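Local coordinates for protein beta-galactosidase (Marinomonas sp. ef1, PDB 6Y2K) that probably hydrolyses terminal beta-galactose units from beta-galactosides as a hexameric, cold-active glycoside hydrolase of family GH42, at residues 15-20 against 58-63; 27-32 against 349-354. All coordinates share one frame; numbering follows the deposited sequence. Where two conformers were deposited one is given.

Contact 1: 15-20 against 58-63; sequences SRWVED and LDILHS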
ATOM      1  N   SER A  15     -38.513 -48.129   8.245  1.00 22.47           N
ATOM      2  CA  SER A  15     -39.281 -47.868   7.022  1.00 22.99           C
ATOM      3  C   SER A  15     -38.487 -47.188   5.879  1.00 23.20           C
ATOM      4  O   SER A  15     -38.914 -47.243   4.725  1.00 23.74           O
ATOM      5  CB  SER A  15     -40.526 -47.039   7.357  1.00 23.10           C
ATOM      6  OG  SER A  15     -40.176 -45.789   7.936  1.00 23.65           O
ATOM      7  N   ARG A  16     -37.355 -46.558   6.201  1.00 22.82           N
ATOM      8  CA  ARG A  16     -36.429 -45.988   5.203  1.00 22.45           C
ATOM      9  C   ARG A  16     -35.429 -46.972   4.605  1.00 21.80           C
ATOM     10  O   ARG A  16     -34.895 -46.711   3.526  1.00 22.05           O
ATOM     11  CB  ARG A  16     -35.613 -44.825   5.815  1.00 22.98           C
ATOM     12  CG  ARG A  16     -36.348 -43.497   5.918  1.00 23.62           C
ATOM     13  CD  ARG A  16     -36.611 -42.843   4.571  1.00 24.14           C
ATOM     14  NE  ARG A  16     -35.407 -42.785   3.738  1.00 25.45           N
ATOM     15  CZ  ARG A  16     -35.371 -42.366   2.476  1.00 25.46           C
ATOM     16  NH1 ARG A  16     -36.470 -41.912   1.872  1.00 25.77           N
ATOM     17  NH2 ARG A  16     -34.216 -42.381   1.819  1.00 25.30           N
ATOM     18  N   TRP A  17     -35.157 -48.081   5.292  1.00 21.05           N
ATOM     19  CA  TRP A  17     -33.967 -48.896   5.005  1.00 20.96           C
ATOM     20  C   TRP A  17     -33.918 -49.540   3.612  1.00 20.98           C
ATOM     21  O   TRP A  17     -32.859 -49.540   2.962  1.00 19.10           O
ATOM     22  CB  TRP A  17     -33.790 -49.970   6.089  1.00 21.39           C
ATOM     23  CG  TRP A  17     -33.398 -49.436   7.453  1.00 21.85           C
ATOM     24  CD1 TRP A  17     -33.286 -48.124   7.835  1.00 21.62           C
ATOM     25  CD2 TRP A  17     -33.101 -50.214   8.617  1.00 21.83           C
ATOM     26  NE1 TRP A  17     -32.918 -48.044   9.150  1.00 21.74           N
ATOM     27  CE2 TRP A  17     -32.798 -49.310   9.658  1.00 22.05           C
ATOM     28  CE3 TRP A  17     -33.048 -51.590   8.878  1.00 21.70           C
ATOM     29  CZ2 TRP A  17     -32.450 -49.737  10.948  1.00 21.91           C
ATOM     30  CZ3 TRP A  17     -32.705 -52.015  10.162  1.00 21.70           C
ATOM     31  CH2 TRP A  17     -32.406 -51.091  11.176  1.00 21.80           C
ATOM     32  N   VAL A  18     -35.037 -50.094   3.149  1.00 21.34           N
ATOM     33  CA  VAL A  18     -35.053 -50.743   1.827  1.00 22.45           C
ATOM     34  C   VAL A  18     -34.839 -49.686   0.738  1.00 22.45           C
ATOM     35  O   VAL A  18     -34.025 -49.882  -0.165  1.00 22.55           O
ATOM     36  CB  VAL A  18     -36.351 -51.538   1.558  1.00 23.45           C
ATOM     37  CG1 VAL A  18     -36.377 -52.074   0.128  1.00 23.73           C
ATOM     38  CG2 VAL A  18     -36.487 -52.691   2.545  1.00 24.34           C
ATOM     39  N   GLU A  19     -35.578 -48.582   0.840  1.00 23.16           N
ATOM     40  CA  GLU A  19     -35.425 -47.441  -0.071  1.00 24.85           C
ATOM     41  C   GLU A  19     -33.985 -46.899  -0.103  1.00 22.83           C
ATOM     42  O   GLU A  19     -33.475 -46.606  -1.180  1.00 22.55           O
ATOM     43  CB  GLU A  19     -36.415 -46.319   0.295  1.00 27.02           C
ATOM     44  CG  GLU A  19     -36.203 -44.968  -0.404  1.00 30.24           C
ATOM     45  CD  GLU A  19     -36.252 -45.047  -1.926  1.00 32.82           C
ATOM     46  OE1 GLU A  19     -36.930 -45.963  -2.445  1.00 37.77           O
ATOM     47  OE2 GLU A  19     -35.624 -44.193  -2.604  1.00 32.55           O
ATOM     48  N   ASP A  20     -33.350 -46.760   1.065  1.00 21.58           N
ATOM     49  CA  ASP A  20     -31.974 -46.252   1.139  1.00 20.95           C
ATOM     50  C   ASP A  20     -31.065 -47.128   0.284  1.00 20.36           C
ATOM     51  O   ASP A  20     -30.310 -46.620  -0.546  1.00 19.65           O
ATOM     52  CB  ASP A  20     -31.429 -46.218   2.583  1.00 20.99           C
ATOM     53  CG  ASP A  20     -31.971 -45.051   3.424  1.00 21.48           C
ATOM     54  OD1 ASP A  20     -32.282 -43.965   2.885  1.00 22.63           O
ATOM     55  OD2 ASP A  20     -32.042 -45.218   4.653  1.00 21.01           O
ATOM     56  N   LEU A  58     -27.950 -55.493   7.708  1.00 20.86           N
ATOM     57  CA  LEU A  58     -26.990 -56.208   6.871  1.00 21.41           C
ATOM     58  C   LEU A  58     -27.710 -57.052   5.808  1.00 22.73           C
ATOM     59  O   LEU A  58     -27.273 -57.089   4.662  1.00 22.81           O
ATOM     60  CB  LEU A  58     -26.067 -57.094   7.703  1.00 20.89           C
ATOM     61  CG  LEU A  58     -25.085 -56.413   8.664  1.00 20.76           C
ATOM     62  CD1 LEU A  58     -24.353 -57.458   9.489  1.00 20.34           C
ATOM     63  CD2 LEU A  58     -24.089 -55.549   7.914  1.00 20.96           C
ATOM     64  N   ASP A  59     -28.816 -57.704   6.177  1.00 23.09           N
ATOM     65  CA  ASP A  59     -29.594 -58.489   5.195  1.00 23.83           C
ATOM     66  C   ASP A  59     -30.181 -57.614   4.083  1.00 22.86           C
ATOM     67  O   ASP A  59     -30.112 -57.985   2.915  1.00 24.08           O
ATOM     68  CB  ASP A  59     -30.699 -59.330   5.870  1.00 24.79           C
ATOM     69  CG  ASP A  59     -30.151 -60.563   6.604  1.00 25.81           C
ATOM     70  OD1 ASP A  59     -28.951 -60.910   6.469  1.00 25.95           O
ATOM     71  OD2 ASP A  59     -30.940 -61.200   7.332  1.00 27.05           O
ATOM     72  N   ILE A  60     -30.723 -56.449   4.436  1.00 22.54           N
ATOM     73  CA  ILE A  60     -31.285 -55.524   3.445  1.00 22.31           C
ATOM     74  C   ILE A  60     -30.201 -55.033   2.471  1.00 22.77           C
ATOM     75  O   ILE A  60     -30.403 -55.058   1.251  1.00 22.01           O
ATOM     76  CB  ILE A  60     -32.037 -54.346   4.116  1.00 22.74           C
ATOM     77  CG1 ILE A  60     -33.354 -54.860   4.721  1.00 22.71           C
ATOM     78  CG2 ILE A  60     -32.323 -53.213   3.124  1.00 22.55           C
ATOM     79  CD1 ILE A  60     -33.986 -53.947   5.745  1.00 23.04           C
ATOM     80  N   LEU A  61     -29.053 -54.620   3.013  1.00 22.16           N
ATOM     81  CA  LEU A  61     -27.923 -54.175   2.193  1.00 21.58           C
ATOM     82  C   LEU A  61     -27.423 -55.301   1.271  1.00 22.27           C
ATOM     83  O   LEU A  61     -27.170 -55.064   0.090  1.00 21.57           O
ATOM     84  CB  LEU A  61     -26.780 -53.649   3.077  1.00 20.69           C
ATOM     85  CG  LEU A  61     -27.107 -52.390   3.893  1.00 20.19           C
ATOM     86  CD1 LEU A  61     -26.058 -52.147   4.969  1.00 20.53           C
ATOM     87  CD2 LEU A  61     -27.246 -51.172   2.985  1.00 20.23           C
ATOM     88  N   HIS A  62     -27.306 -56.518   1.807  1.00 23.06           N
ATOM     89  CA  HIS A  62     -26.916 -57.687   1.006  1.00 23.89           C
ATOM     90  C   HIS A  62     -27.889 -57.968  -0.145  1.00 24.70           C
ATOM     91  O   HIS A  62     -27.460 -58.275  -1.255  1.00 24.02           O
ATOM     92  CB  HIS A  62     -26.801 -58.932   1.882  1.00 24.36           C
ATOM     93  CG  HIS A  62     -26.191 -60.106   1.181  1.00 24.70           C
ATOM     94  ND1 HIS A  62     -24.908 -60.085   0.673  1.00 25.78           N
ATOM     95  CD2 HIS A  62     -26.683 -61.339   0.910  1.00 25.77           C
ATOM     96  CE1 HIS A  62     -24.639 -61.253   0.115  1.00 25.71           C
ATOM     97  NE2 HIS A  62     -25.701 -62.030   0.242  1.00 25.67           N
ATOM     98  N   SER A  63     -29.187 -57.834   0.121  1.00 25.90           N
ATOM     99  CA  SER A  63     -30.230 -58.112  -0.881  1.00 27.08           C
ATOM    100  C   SER A  63     -30.188 -57.179  -2.106  1.00 27.52           C
ATOM    101  O   SER A  63     -30.709 -57.529  -3.170  1.00 26.39           O
ATOM    102  CB  SER A  63     -31.616 -58.050  -0.240  1.00 27.70           C
ATOM    103  OG  SER A  63     -31.993 -56.706   0.002  1.00 29.42           O
TER
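I60 reaches from helix 52-63 to the first turn of helix 17-27 and touches W17 and V18. The helices come close here: the CA atoms of V18 and I60 are 6.3 Å apart. All contacts between the two segments are apolar or van der Waals, with no hydrogen bond across. The two branches of I60 share the work. Its methyl CG2, anti to the backbone N, lies against the backbone of the other helix, 3.7 Å from O of W17 and 3.9 Å from CA of V18. The CG2 methyls of V18 and I60 also face each other at 4.2 Å. The longer branch turns to the indole. CD1 of I60 sits 4.0 Å from CB of W17, near the plane of the ring and beside the CE3 edge, not over a face. The two side chains cross at about a right angle. With an alanine at I60, CB and the CE3 edge of W17 would probably lose their apolar partner, and a gap would be likely to open beside V18.

R16 and S63 each make a polar bond within their own segment. NH2 of R16 makes a 2.7 Å salt bridge to OD1 of D20, on the syn side but 32° out of the carboxylate plane. Outside the two segments, OD2 of D20 bonds to the hydroxyl of Y7. In the other helix, OG of S63 donates to O of I60 at 2.6 Å. Side chains L58 and L61 pack on V68 of strand 67-71. This is helix-to-helix packing on the outside of a TIM barrel, joining the helices that follow its first and second strands.

Contact 2: 27-32 against 349-354; sequences IGIQYV and VSYFRW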
ATOM      1  N   ILE A  27     -27.471 -44.988  -7.743  1.00 21.83           N
ATOM      2  CA  ILE A  27     -26.353 -44.049  -7.895  1.00 21.53           C
ATOM      3  C   ILE A  27     -25.093 -44.737  -8.437  1.00 20.95           C
ATOM      4  O   ILE A  27     -24.313 -44.111  -9.146  1.00 21.57           O
ATOM      5  CB  ILE A  27     -26.085 -43.294  -6.566  1.00 21.44           C
ATOM      6  CG1 ILE A  27     -27.258 -42.341  -6.271  1.00 21.48           C
ATOM      7  CG2 ILE A  27     -24.774 -42.513  -6.607  1.00 21.45           C
ATOM      8  CD1 ILE A  27     -27.375 -41.914  -4.825  1.00 21.76           C
ATOM      9  N   GLY A  28     -24.913 -46.016  -8.133  1.00 20.44           N
ATOM     10  CA  GLY A  28     -23.686 -46.747  -8.469  1.00 20.81           C
ATOM     11  C   GLY A  28     -22.808 -47.088  -7.276  1.00 20.73           C
ATOM     12  O   GLY A  28     -21.678 -47.563  -7.458  1.00 20.92           O
ATOM     13  N   ILE A  29     -23.326 -46.862  -6.064  1.00 20.38           N
ATOM     14  CA  ILE A  29     -22.639 -47.228  -4.825  0.50 20.38           C
ATOM     15  C   ILE A  29     -22.551 -48.754  -4.736  1.00 20.53           C
ATOM     16  O   ILE A  29     -23.548 -49.441  -4.954  1.00 19.90           O
ATOM     17  CB  ILE A  29     -23.402 -46.711  -3.579  0.50 20.23           C
ATOM     18  CG1 ILE A  29     -23.537 -45.175  -3.576  0.50 20.33           C
ATOM     19  CG2 ILE A  29     -22.721 -47.159  -2.298  0.50 20.19           C
ATOM     20  CD1 ILE A  29     -22.229 -44.426  -3.677  0.50 20.20           C
ATOM     21  N   GLN A  30     -21.365 -49.271  -4.409  1.00 20.51           N
ATOM     22  CA  GLN A  30     -21.135 -50.715  -4.256  1.00 21.03           C
ATOM     23  C   GLN A  30     -20.755 -51.157  -2.834  1.00 21.29           C
ATOM     24  O   GLN A  30     -20.914 -52.349  -2.508  1.00 19.74           O
ATOM     25  CB  GLN A  30     -20.052 -51.174  -5.236  1.00 22.01           C
ATOM     26  CG  GLN A  30     -20.450 -51.058  -6.698  1.00 22.22           C
ATOM     27  CD  GLN A  30     -19.374 -51.575  -7.632  1.00 23.80           C
ATOM     28  OE1 GLN A  30     -18.683 -50.806  -8.304  1.00 23.33           O
ATOM     29  NE2 GLN A  30     -19.219 -52.893  -7.669  1.00 25.28           N
ATOM     30  N   TYR A  31     -20.229 -50.229  -2.015  1.00 20.24           N
ATOM     31  CA  TYR A  31     -19.807 -50.502  -0.638  1.00 20.26           C
ATOM     32  C   TYR A  31     -20.496 -49.549   0.333  1.00 19.07           C
ATOM     33  O   TYR A  31     -20.712 -48.382   0.020  1.00 17.72           O
ATOM     34  CB  TYR A  31     -18.295 -50.336  -0.479  1.00 21.44           C
ATOM     35  CG  TYR A  31     -17.485 -51.475  -1.026  1.00 23.38           C
ATOM     36  CD1 TYR A  31     -17.355 -51.653  -2.399  1.00 25.08           C
ATOM     37  CD2 TYR A  31     -16.831 -52.368  -0.180  1.00 25.04           C
ATOM     38  CE1 TYR A  31     -16.610 -52.697  -2.921  1.00 26.71           C
ATOM     39  CE2 TYR A  31     -16.077 -53.416  -0.688  1.00 26.73           C
ATOM     40  CZ  TYR A  31     -15.973 -53.578  -2.061  1.00 28.27           C
ATOM     41  OH  TYR A  31     -15.229 -54.607  -2.593  1.00 30.57           O
ATOM     42  N   VAL A  32     -20.825 -50.054   1.519  1.00 18.45           N
ATOM     43  CA  VAL A  32     -21.506 -49.266   2.545  1.00 18.28           C
ATOM     44  C   VAL A  32     -20.875 -49.538   3.906  1.00 17.73           C
ATOM     45  O   VAL A  32     -20.766 -50.702   4.310  1.00 17.33           O
ATOM     46  CB  VAL A  32     -23.010 -49.605   2.610  1.00 18.27           C
ATOM     47  CG1 VAL A  32     -23.724 -48.726   3.640  1.00 18.68           C
ATOM     48  CG2 VAL A  32     -23.651 -49.452   1.237  1.00 18.60           C
ATOM     49  N   VAL A 349     -13.750 -45.097  -3.355  1.00 15.16           N
ATOM     50  CA  VAL A 349     -14.007 -43.774  -2.782  1.00 15.52           C
ATOM     51  C   VAL A 349     -15.390 -43.791  -2.138  1.00 15.74           C
ATOM     52  O   VAL A 349     -16.401 -43.947  -2.833  1.00 16.16           O
ATOM     53  CB  VAL A 349     -13.932 -42.667  -3.853  1.00 15.69           C
ATOM     54  CG1 VAL A 349     -14.438 -41.327  -3.319  1.00 15.90           C
ATOM     55  CG2 VAL A 349     -12.501 -42.544  -4.356  1.00 15.69           C
ATOM     56  N   SER A 350     -15.422 -43.629  -0.818  1.00 15.57           N
ATOM     57  CA  SER A 350     -16.656 -43.680  -0.043  1.00 16.28           C
ATOM     58  C   SER A 350     -16.994 -42.290   0.505  1.00 16.12           C
ATOM     59  O   SER A 350     -16.144 -41.643   1.119  1.00 15.81           O
ATOM     60  CB  SER A 350     -16.525 -44.735   1.075  1.00 16.74           C
ATOM     61  OG  SER A 350     -17.518 -44.596   2.073  1.00 17.80           O
ATOM     62  N   TYR A 351     -18.226 -41.845   0.280  1.00 15.66           N
ATOM     63  CA  TYR A 351     -18.667 -40.538   0.751  1.00 15.88           C
ATOM     64  C   TYR A 351     -19.175 -40.611   2.187  1.00 16.03           C
ATOM     65  O   TYR A 351     -19.326 -41.696   2.748  1.00 16.21           O
ATOM     66  CB  TYR A 351     -19.756 -39.978  -0.165  1.00 15.85           C
ATOM     67  CG  TYR A 351     -19.368 -39.936  -1.625  1.00 16.15           C
ATOM     68  CD1 TYR A 351     -18.550 -38.928  -2.118  1.00 16.18           C
ATOM     69  CD2 TYR A 351     -19.819 -40.905  -2.512  1.00 16.20           C
ATOM     70  CE1 TYR A 351     -18.192 -38.885  -3.452  1.00 16.30           C
ATOM     71  CE2 TYR A 351     -19.466 -40.870  -3.847  1.00 16.26           C
ATOM     72  CZ  TYR A 351     -18.653 -39.859  -4.312  1.00 16.13           C
ATOM     73  OH  TYR A 351     -18.300 -39.822  -5.641  1.00 15.95           O
ATOM     74  N   PHE A 352     -19.439 -39.449   2.776  1.00 15.87           N
ATOM     75  CA  PHE A 352     -19.930 -39.379   4.147  1.00 15.62           C
ATOM     76  C   PHE A 352     -20.604 -38.038   4.422  1.00 15.80           C
ATOM     77  O   PHE A 352     -19.983 -36.983   4.297  1.00 16.06           O
ATOM     78  CB  PHE A 352     -18.788 -39.606   5.139  1.00 15.39           C
ATOM     79  CG  PHE A 352     -19.128 -39.230   6.552  1.00 14.93           C
ATOM     80  CD1 PHE A 352     -19.231 -37.899   6.923  1.00 15.20           C
ATOM     81  CD2 PHE A 352     -19.346 -40.206   7.510  1.00 15.07           C
ATOM     82  CE1 PHE A 352     -19.544 -37.549   8.222  1.00 14.78           C
ATOM     83  CE2 PHE A 352     -19.659 -39.862   8.812  1.00 14.98           C
ATOM     84  CZ  PHE A 352     -19.759 -38.532   9.168  1.00 14.92           C
ATOM     85  N   ARG A 353     -21.878 -38.088   4.797  1.00 16.06           N
ATOM     86  CA  ARG A 353     -22.586 -39.356   4.939  1.00 16.14           C
ATOM     87  C   ARG A 353     -23.644 -39.520   3.853  1.00 15.98           C
ATOM     88  O   ARG A 353     -23.749 -38.696   2.944  1.00 16.01           O
ATOM     89  CB  ARG A 353     -23.232 -39.457   6.321  1.00 15.99           C
ATOM     90  CG  ARG A 353     -23.571 -38.115   6.948  1.00 16.74           C
ATOM     91  CD  ARG A 353     -23.914 -38.264   8.422  1.00 16.77           C
ATOM     92  NE  ARG A 353     -25.138 -39.033   8.623  1.00 16.77           N
ATOM     93  CZ  ARG A 353     -25.629 -39.356   9.815  1.00 17.07           C
ATOM     94  NH1 ARG A 353     -25.001 -38.976  10.919  1.00 16.98           N
ATOM     95  NH2 ARG A 353     -26.749 -40.060   9.904  1.00 17.40           N
ATOM     96  N   TRP A 354     -24.427 -40.590   3.952  1.00 16.42           N
ATOM     97  CA  TRP A 354     -25.478 -40.864   2.981  1.00 16.71           C
ATOM     98  C   TRP A 354     -26.589 -39.823   3.062  1.00 16.72           C
ATOM     99  O   TRP A 354     -27.054 -39.316   2.041  1.00 17.11           O
ATOM    100  CB  TRP A 354     -26.053 -42.266   3.196  1.00 17.11           C
ATOM    101  CG  TRP A 354     -27.386 -42.473   2.544  1.00 17.41           C
ATOM    102  CD1 TRP A 354     -28.594 -42.595   3.168  1.00 17.66           C
ATOM    103  CD2 TRP A 354     -27.648 -42.582   1.140  1.00 17.42           C
ATOM    104  NE1 TRP A 354     -29.590 -42.774   2.240  1.00 17.43           N
ATOM    105  CE2 TRP A 354     -29.037 -42.770   0.987  1.00 17.81           C
ATOM    106  CE3 TRP A 354     -26.844 -42.540  -0.004  1.00 17.42           C
ATOM    107  CZ2 TRP A 354     -29.637 -42.915  -0.262  1.00 17.70           C
ATOM    108  CZ3 TRP A 354     -27.443 -42.683  -1.242  1.00 17.71           C
ATOM    109  CH2 TRP A 354     -28.826 -42.869  -1.361  1.00 18.03           C
TER
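Y351 meets I29 through one edge of its ring. CD1 of I29 lies near the ring plane, 4.4 Å from CD2 of Y351. I29 was modelled in two conformers, so this touch is tentative. The side chain of Y351 also packs on A382 of helix 377-395 and V334 of helix 333-343, and its hydroxyl bonds to T338. Y351 thus fills the layer between the strands and the outer helices. Strands 29-34 and 348-352 belong to the closed eight-stranded parallel TIM barrel. They are not neighbours, because strand 2-6 runs between them. Q30 and Y31 pair with that strand through backbone hydrogen bonds. On the helix side of the barrel, I29 meets Y351 of the last strand and I27 meets W354 just after it.

F352 comes next, with its ring edge-to-face to H365. The peptide bond before R353 is cis, and CB of R353 sits 4.0 Å above the centre of the F352 ring. NH2 of R353 bonds to ND1 of H11, and its side chain also packs on F182 of a neighbouring subunit.

W354 closes the segment. Its CG is anti to the backbone N (chi1 162°), which carries the indole back toward helix 17-27. The six-membered ring takes CD1 of I27 at its edge, 3.7 Å from CZ3 and 3.9 Å from CH2 of W354. I27 is the last residue of that helix before G28, where a Schellman motif with positive phi ends it. H23 meets the indole edge-to-face, and NE1 of W354 bonds to D20.

Overall arrangement
The centres of contacts 1 and 2 lie 14 Å apart, and helix 17-27 ties them together: its first turns serve contact 1 and its last residue serves contact 2. A probable hydrogen bond of 3.0 Å from NE1 of W354 to OD1 of D20 joins them directly. Since R16 also grips OD1, that oxygen has two partners. Contact 1 is partly buried, contact 2 fully. A bound glycerol, probably from the crystallisation liquor, lies about 4 Å from the W17 side chain in contact 1. In TIM-barrel enzymes the active site sits at the C-terminal ends of the strands, the end that 349-354 reaches.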